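Local coordinates for putative translation initiation inhibitor (Salmonella typhimurium, PDB 3GTZ), which is of unknown function but belongs to the RutC (YjgF-like) family and assembles as a trimer, at residues 61-66 against 111-116; 40-45 against 79-84. One frame throughout, in Å; residues are numbered along the deposited sequence.

Interaction 1 of 2, residues 61-66 against 111-116; sequences RILDAT and KIVAAV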
ATOM      1  N   ARG A  61      16.431   4.121  -7.696  1.00 46.36           N
ATOM      2  CA  ARG A  61      15.245   4.748  -8.258  1.00 45.85           C
ATOM      3  C   ARG A  61      13.971   4.271  -7.583  1.00 44.97           C
ATOM      4  O   ARG A  61      12.891   4.510  -8.081  1.00 44.38           O
ATOM      5  CB  ARG A  61      15.159   4.504  -9.756  1.00 46.09           C
ATOM      6  CG  ARG A  61      16.430   4.926 -10.581  1.00 48.97           C
ATOM      7  CD  ARG A  61      16.290   6.259 -11.281  1.00 50.52           C
ATOM      8  NE  ARG A  61      15.239   6.211 -12.293  1.00 54.09           N
ATOM      9  CZ  ARG A  61      14.550   7.264 -12.742  1.00 54.13           C
ATOM     10  NH1 ARG A  61      14.789   8.477 -12.282  1.00 54.57           N
ATOM     11  NH2 ARG A  61      13.606   7.098 -13.658  1.00 54.96           N
ATOM     12  N   ILE A  62      14.085   3.622  -6.434  1.00 44.17           N
ATOM     13  CA  ILE A  62      12.914   3.107  -5.764  1.00 43.15           C
ATOM     14  C   ILE A  62      12.319   4.267  -4.997  1.00 43.78           C
ATOM     15  O   ILE A  62      13.043   5.023  -4.359  1.00 43.82           O
ATOM     16  CB  ILE A  62      13.252   1.976  -4.795  1.00 42.94           C
ATOM     17  CG1 ILE A  62      13.781   0.757  -5.542  1.00 42.32           C
ATOM     18  CG2 ILE A  62      12.039   1.610  -3.937  1.00 42.28           C
ATOM     19  CD1 ILE A  62      14.435  -0.278  -4.634  1.00 41.78           C
ATOM     20  N   LEU A  63      10.997   4.381  -5.025  1.00 44.16           N
ATOM     21  CA  LEU A  63      10.304   5.514  -4.434  1.00 44.25           C
ATOM     22  C   LEU A  63       9.774   5.207  -3.048  1.00 44.75           C
ATOM     23  O   LEU A  63       9.977   5.980  -2.131  1.00 45.25           O
ATOM     24  CB  LEU A  63       9.168   5.945  -5.342  1.00 43.96           C
ATOM     25  CG  LEU A  63       9.563   6.256  -6.780  1.00 42.11           C
ATOM     26  CD1 LEU A  63       8.307   6.391  -7.638  1.00 41.47           C
ATOM     27  CD2 LEU A  63      10.367   7.529  -6.783  1.00 39.58           C
ATOM     28  N   ASP A  64       9.118   4.068  -2.897  1.00 45.52           N
ATOM     29  CA  ASP A  64       8.492   3.685  -1.636  1.00 45.35           C
ATOM     30  C   ASP A  64       8.574   2.183  -1.421  1.00 44.58           C
ATOM     31  O   ASP A  64       8.398   1.448  -2.352  1.00 44.46           O
ATOM     32  CB  ASP A  64       7.038   4.105  -1.654  1.00 46.00           C
ATOM     33  CG  ASP A  64       6.362   3.877  -0.326  1.00 47.86           C
ATOM     34  OD1 ASP A  64       6.620   4.619   0.635  1.00 52.76           O
ATOM     35  OD2 ASP A  64       5.594   2.926  -0.226  1.00 52.65           O
ATOM     36  N   ALA A  65       8.840   1.733  -0.202  1.00 44.59           N
ATOM     37  CA  ALA A  65       8.939   0.292   0.102  1.00 45.00           C
ATOM     38  C   ALA A  65       8.172  -0.038   1.375  1.00 45.39           C
ATOM     39  O   ALA A  65       8.278   0.650   2.371  1.00 46.51           O
ATOM     40  CB  ALA A  65      10.402  -0.151   0.245  1.00 44.06           C
ATOM     41  N   THR A  66       7.387  -1.091   1.336  1.00 46.41           N
ATOM     42  CA  THR A  66       6.667  -1.550   2.494  1.00 47.07           C
ATOM     43  C   THR A  66       7.084  -2.974   2.725  1.00 47.18           C
ATOM     44  O   THR A  66       6.982  -3.797   1.834  1.00 47.69           O
ATOM     45  CB  THR A  66       5.178  -1.463   2.264  1.00 47.62           C
ATOM     46  OG1 THR A  66       4.876  -0.143   1.784  1.00 50.05           O
ATOM     47  CG2 THR A  66       4.383  -1.729   3.560  1.00 48.99           C
ATOM     48  N   LYS A 111       6.931  -4.873  -0.892  1.00 46.53           N
ATOM     49  CA  LYS A 111       6.299  -4.234  -2.027  1.00 47.30           C
ATOM     50  C   LYS A 111       7.025  -2.925  -2.317  1.00 45.23           C
ATOM     51  O   LYS A 111       7.413  -2.180  -1.425  1.00 44.92           O
ATOM     52  CB  LYS A 111       4.753  -4.103  -1.812  1.00 47.48           C
ATOM     53  CG  LYS A 111       4.178  -2.735  -1.781  1.00 49.54           C
ATOM     54  CD  LYS A 111       2.608  -2.731  -1.655  1.00 51.77           C
ATOM     55  CE  LYS A 111       1.957  -1.583  -2.530  1.00 55.02           C
ATOM     56  NZ  LYS A 111       2.626  -0.172  -2.460  1.00 53.23           N
ATOM     57  N   ILE A 112       7.157  -2.656  -3.594  1.00 44.69           N
ATOM     58  CA  ILE A 112       8.053  -1.647  -4.163  1.00 44.42           C
ATOM     59  C   ILE A 112       7.272  -0.869  -5.198  1.00 43.74           C
ATOM     60  O   ILE A 112       6.603  -1.473  -6.027  1.00 44.23           O
ATOM     61  CB  ILE A 112       9.206  -2.414  -4.825  1.00 44.50           C
ATOM     62  CG1 ILE A 112      10.180  -2.854  -3.737  1.00 46.35           C
ATOM     63  CG2 ILE A 112       9.867  -1.687  -5.941  1.00 43.18           C
ATOM     64  CD1 ILE A 112      10.526  -1.798  -2.797  1.00 46.22           C
ATOM     65  N   VAL A 113       7.278   0.454  -5.094  1.00 42.52           N
ATOM     66  CA  VAL A 113       6.944   1.331  -6.218  1.00 41.77           C
ATOM     67  C   VAL A 113       8.235   2.053  -6.597  1.00 41.47           C
ATOM     68  O   VAL A 113       8.901   2.554  -5.722  1.00 41.42           O
ATOM     69  CB  VAL A 113       5.927   2.407  -5.828  1.00 41.87           C
ATOM     70  CG1 VAL A 113       5.409   3.109  -7.054  1.00 41.18           C
ATOM     71  CG2 VAL A 113       4.780   1.819  -5.015  1.00 39.72           C
ATOM     72  N   ALA A 114       8.583   2.082  -7.883  1.00 41.57           N
ATOM     73  CA  ALA A 114       9.842   2.647  -8.386  1.00 41.95           C
ATOM     74  C   ALA A 114       9.619   3.487  -9.646  1.00 42.66           C
ATOM     75  O   ALA A 114       8.578   3.338 -10.302  1.00 42.41           O
ATOM     76  CB  ALA A 114      10.822   1.507  -8.713  1.00 41.19           C
ATOM     77  N   ALA A 115      10.599   4.339  -9.992  1.00 42.82           N
ATOM     78  CA  ALA A 115      10.562   5.134 -11.234  1.00 43.36           C
ATOM     79  C   ALA A 115      11.267   4.343 -12.313  1.00 45.00           C
ATOM     80  O   ALA A 115      12.262   3.666 -12.043  1.00 46.31           O
ATOM     81  CB  ALA A 115      11.231   6.469 -11.062  1.00 42.30           C
ATOM     82  N   VAL A 116      10.754   4.412 -13.532  1.00 45.49           N
ATOM     83  CA  VAL A 116      11.281   3.595 -14.611  1.00 46.46           C
ATOM     84  C   VAL A 116      11.300   4.402 -15.921  1.00 46.40           C
ATOM     85  O   VAL A 116      10.391   5.198 -16.139  1.00 47.38           O
ATOM     86  CB  VAL A 116      10.473   2.327 -14.799  1.00 45.97           C
ATOM     87  CG1 VAL A 116       9.058   2.676 -15.135  1.00 46.57           C
ATOM     88  CG2 VAL A 116      11.074   1.511 -15.943  1.00 48.64           C
TER
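Val-113 O is gripped by two backbone amides of the facing strand, Leu-63 N at 2.9 Å and Asp-64 N at 3.2 Å. The first donor lies in the carbonyl plane; the second is tilted 16° from it. Two consecutive residues facing one define a classic beta bulge, and the pairing shifts by one residue between Ile-62/Ala-114 and Asp-64/Val-113. On one side of the bulge a single bond remains, Ala-115 N to Arg-61 O, nearly straight at 175°. On the other side regular antiparallel pairing resumes: Val-113 N donates to Asp-64 O at 3.1 Å, and Thr-66 and Lys-111 exchange both of their backbone bonds. These strands, 62-69 and 108-115, are neighbouring interior strands of the mixed sheet of the YjgF-like fold, so their outward-facing backbone groups bond onward, Leu-63 and Ala-65 to Val-93, Ile-112 to Tyr-26 and Ala-114 to Leu-24. Beside the bulge, Ile-62 O accepts from Arg-7 NH1 of the second subunit. Ala-115 O is hydrogen-bonded to Ser-57 OG of the same chain. Toward helix 37-54, Ile-112 CD1 reaches across to Ala-65 CB at 3.5 Å and touches Ile-62 CG2 at 3.9 Å. The Arg-61 chain is bent at chi2 (-100°) and chi3, and one guanidinium face lies over Ala-115 CB, which is offset toward the rim of the group, 3.6 Å from NH2.

Interaction 2 of 2, residues 40-45 against 79-84; sequences QTANTL and NKAWDA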
ATOM      1  N   GLN A  40      16.127 -14.388   3.670  1.00 46.19           N
ATOM      2  CA  GLN A  40      14.943 -14.133   2.854  1.00 45.23           C
ATOM      3  C   GLN A  40      14.881 -12.660   2.474  1.00 45.19           C
ATOM      4  O   GLN A  40      14.580 -12.334   1.316  1.00 45.03           O
ATOM      5  CB  GLN A  40      13.670 -14.576   3.560  1.00 45.63           C
ATOM      6  CG  GLN A  40      13.398 -16.101   3.504  1.00 46.04           C
ATOM      7  CD  GLN A  40      11.976 -16.500   3.873  1.00 44.87           C
ATOM      8  OE1 GLN A  40      11.189 -15.667   4.264  1.00 50.27           O
ATOM      9  NE2 GLN A  40      11.643 -17.775   3.731  1.00 44.65           N
ATOM     10  N   THR A  41      15.233 -11.768   3.411  1.00 44.23           N
ATOM     11  CA  THR A  41      15.248 -10.335   3.101  1.00 44.13           C
ATOM     12  C   THR A  41      16.352  -9.964   2.087  1.00 44.46           C
ATOM     13  O   THR A  41      16.096  -9.303   1.093  1.00 43.95           O
ATOM     14  CB  THR A  41      15.369  -9.483   4.375  1.00 44.42           C
ATOM     15  OG1 THR A  41      14.301  -9.825   5.271  1.00 41.46           O
ATOM     16  CG2 THR A  41      15.358  -7.947   4.041  1.00 43.55           C
ATOM     17  N   ALA A  42      17.578 -10.406   2.347  1.00 45.39           N
ATOM     18  CA  ALA A  42      18.731 -10.158   1.457  1.00 44.64           C
ATOM     19  C   ALA A  42      18.478 -10.665   0.034  1.00 44.24           C
ATOM     20  O   ALA A  42      18.776 -10.008  -0.967  1.00 44.37           O
ATOM     21  CB  ALA A  42      19.914 -10.859   2.024  1.00 44.49           C
ATOM     22  N   ASN A  43      17.920 -11.858  -0.034  1.00 44.15           N
ATOM     23  CA  ASN A  43      17.582 -12.508  -1.292  1.00 44.31           C
ATOM     24  C   ASN A  43      16.467 -11.747  -2.012  1.00 42.87           C
ATOM     25  O   ASN A  43      16.503 -11.603  -3.226  1.00 42.49           O
ATOM     26  CB  ASN A  43      17.154 -13.930  -0.977  1.00 44.97           C
ATOM     27  CG  ASN A  43      17.201 -14.869  -2.174  1.00 48.94           C
ATOM     28  OD1 ASN A  43      16.804 -14.545  -3.260  1.00 51.13           O
ATOM     29  ND2 ASN A  43      17.655 -16.102  -1.918  1.00 58.00           N
ATOM     30  N   THR A  44      15.496 -11.234  -1.265  1.00 41.67           N
ATOM     31  CA  THR A  44      14.409 -10.539  -1.894  1.00 41.49           C
ATOM     32  C   THR A  44      14.853  -9.200  -2.417  1.00 41.40           C
ATOM     33  O   THR A  44      14.413  -8.790  -3.482  1.00 41.74           O
ATOM     34  CB  THR A  44      13.185 -10.385  -0.999  1.00 41.66           C
ATOM     35  OG1 THR A  44      12.886 -11.648  -0.429  1.00 41.22           O
ATOM     36  CG2 THR A  44      11.961  -9.923  -1.821  1.00 39.28           C
ATOM     37  N   LEU A  45      15.750  -8.533  -1.708  1.00 41.61           N
ATOM     38  CA  LEU A  45      16.309  -7.292  -2.209  1.00 41.32           C
ATOM     39  C   LEU A  45      17.129  -7.534  -3.468  1.00 41.64           C
ATOM     40  O   LEU A  45      17.122  -6.701  -4.355  1.00 40.88           O
ATOM     41  CB  LEU A  45      17.130  -6.647  -1.137  1.00 41.39           C
ATOM     42  CG  LEU A  45      16.323  -6.171   0.074  1.00 40.06           C
ATOM     43  CD1 LEU A  45      17.289  -5.721   1.149  1.00 40.83           C
ATOM     44  CD2 LEU A  45      15.444  -5.031  -0.321  1.00 39.86           C
ATOM     45  N   ASN A  79      16.426  -5.517   9.024  1.00 52.34           N
ATOM     46  CA  ASN A  79      17.197  -4.239   8.993  1.00 52.38           C
ATOM     47  C   ASN A  79      18.669  -4.411   8.648  1.00 51.39           C
ATOM     48  O   ASN A  79      19.271  -3.560   7.992  1.00 52.19           O
ATOM     49  CB  ASN A  79      17.113  -3.498  10.327  1.00 52.60           C
ATOM     50  CG  ASN A  79      15.806  -2.772  10.493  1.00 56.35           C
ATOM     51  OD1 ASN A  79      15.148  -2.418   9.502  1.00 60.43           O
ATOM     52  ND2 ASN A  79      15.407  -2.545  11.739  1.00 58.24           N
ATOM     53  N   LYS A  80      19.256  -5.493   9.123  1.00 49.70           N
ATOM     54  CA  LYS A  80      20.627  -5.810   8.812  1.00 48.65           C
ATOM     55  C   LYS A  80      20.748  -6.047   7.315  1.00 48.31           C
ATOM     56  O   LYS A  80      21.642  -5.520   6.711  1.00 48.91           O
ATOM     57  CB  LYS A  80      21.024  -7.042   9.590  1.00 49.39           C
ATOM     58  CG  LYS A  80      22.487  -7.428   9.616  1.00 51.08           C
ATOM     59  CD  LYS A  80      22.570  -8.956   9.833  1.00 52.04           C
ATOM     60  CE  LYS A  80      23.679  -9.372  10.750  1.00 53.90           C
ATOM     61  NZ  LYS A  80      23.752 -10.875  10.740  1.00 53.47           N
ATOM     62  N   ALA A  81      19.835  -6.812   6.703  1.00 47.41           N
ATOM     63  CA  ALA A  81      19.851  -7.011   5.238  1.00 46.00           C
ATOM     64  C   ALA A  81      19.601  -5.709   4.508  1.00 44.70           C
ATOM     65  O   ALA A  81      20.320  -5.341   3.608  1.00 45.26           O
ATOM     66  CB  ALA A  81      18.835  -8.040   4.829  1.00 44.85           C
ATOM     67  N   TRP A  82      18.586  -4.980   4.919  1.00 44.44           N
ATOM     68  CA  TRP A  82      18.304  -3.684   4.306  1.00 43.48           C
ATOM     69  C   TRP A  82      19.529  -2.794   4.372  1.00 42.75           C
ATOM     70  O   TRP A  82      19.887  -2.165   3.377  1.00 43.12           O
ATOM     71  CB  TRP A  82      17.141  -3.009   5.026  1.00 42.96           C
ATOM     72  CG  TRP A  82      16.802  -1.660   4.530  1.00 42.65           C
ATOM     73  CD1 TRP A  82      17.351  -0.494   4.937  1.00 43.11           C
ATOM     74  CD2 TRP A  82      15.814  -1.318   3.552  1.00 41.91           C
ATOM     75  NE1 TRP A  82      16.794   0.553   4.270  1.00 43.29           N
ATOM     76  CE2 TRP A  82      15.824   0.083   3.432  1.00 41.93           C
ATOM     77  CE3 TRP A  82      14.915  -2.058   2.781  1.00 42.62           C
ATOM     78  CZ2 TRP A  82      14.994   0.763   2.567  1.00 41.63           C
ATOM     79  CZ3 TRP A  82      14.070  -1.383   1.926  1.00 42.73           C
ATOM     80  CH2 TRP A  82      14.127   0.016   1.807  1.00 42.53           C
ATOM     81  N   ASP A  83      20.161  -2.737   5.538  1.00 41.96           N
ATOM     82  CA  ASP A  83      21.277  -1.831   5.744  1.00 42.14           C
ATOM     83  C   ASP A  83      22.511  -2.163   4.905  1.00 41.62           C
ATOM     84  O   ASP A  83      23.283  -1.287   4.579  1.00 40.72           O
ATOM     85  CB  ASP A  83      21.671  -1.752   7.220  1.00 42.23           C
ATOM     86  CG  ASP A  83      20.642  -1.012   8.070  1.00 44.03           C
ATOM     87  OD1 ASP A  83      19.741  -0.328   7.510  1.00 42.08           O
ATOM     88  OD2 ASP A  83      20.747  -1.155   9.307  1.00 43.53           O
ATOM     89  N   ALA A  84      22.672  -3.429   4.550  1.00 41.45           N
ATOM     90  CA  ALA A  84      23.803  -3.879   3.752  1.00 40.99           C
ATOM     91  C   ALA A  84      23.602  -3.535   2.264  1.00 41.35           C
ATOM     92  O   ALA A  84      24.578  -3.430   1.511  1.00 42.31           O
ATOM     93  CB  ALA A  84      24.001  -5.343   3.943  1.00 38.54           C
TER
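Ala-81 CB presses between Thr-41 and Ala-42, where the two helices that cover one side of the YjgF-like alpha/beta sheet come together. Helices 37-54 and 75-85 run in roughly the same direction here, their local axes 8.5 Å apart and inclined by 33°. Such a close approach suits the small residues at the meeting point: the CA atoms of Ala-42 and Ala-81 are separated by just 5.0 Å. The tight part centres on the Ala-81 methyl, which lies 3.6 Å from Thr-41 CG2 and 3.7 Å from Ala-42 N. Thr-41 offers its methyl because CG2 stands anti to its own backbone N; the hydroxyl, beside that N, is turned back to Ala-37 O in the preceding helical turn. Thus the polar branch is satisfied within its own helix and the apolar branch faces the neighbour.

One turn further along, Leu-45 widens the apolar contact toward the sheet. Its CD1 rests 3.9 Å from Trp-82 CA, against the backbone, whereas CD2 approaches the indole obliquely, 4.3 Å from Trp-82 CE3. The tryptophan is held from other directions: NE1 donates to Arg-13 O of the second subunit, and Arg-94 makes a cation-pi contact with the ring.

Away from the sheet the contact is looser. Exposed Lys-80 does not touch 40-45; its chain leads off to a cation-pi contact with Phe-38, earlier on helix 37-54. Ala-42, partly exposed, meets the buried Ala-81 on this side, CB to CB at 4.1 Å.

Interactions 1 and 2 have centres 15 Å apart and represent the two layers of one alpha/beta domain: adjacent strands 62-69 and 108-115 within the sheet, and helices 37-54 and 75-85 packed on it. Their segments alternate along the chain, in the order 40-45, 61-66, 79-84, 111-116, so strand 62-69 follows one helix and leads into the other. The layers meet directly where Trp-82 CH2 lies 4.0 Å from Ala-65 CB, joining the helix pair to the strand pair. Both interactions touch the second subunit, interaction 2 through helix 75-85, and Lys-111 of interaction 1 also packs on Asp-64 of the third subunit.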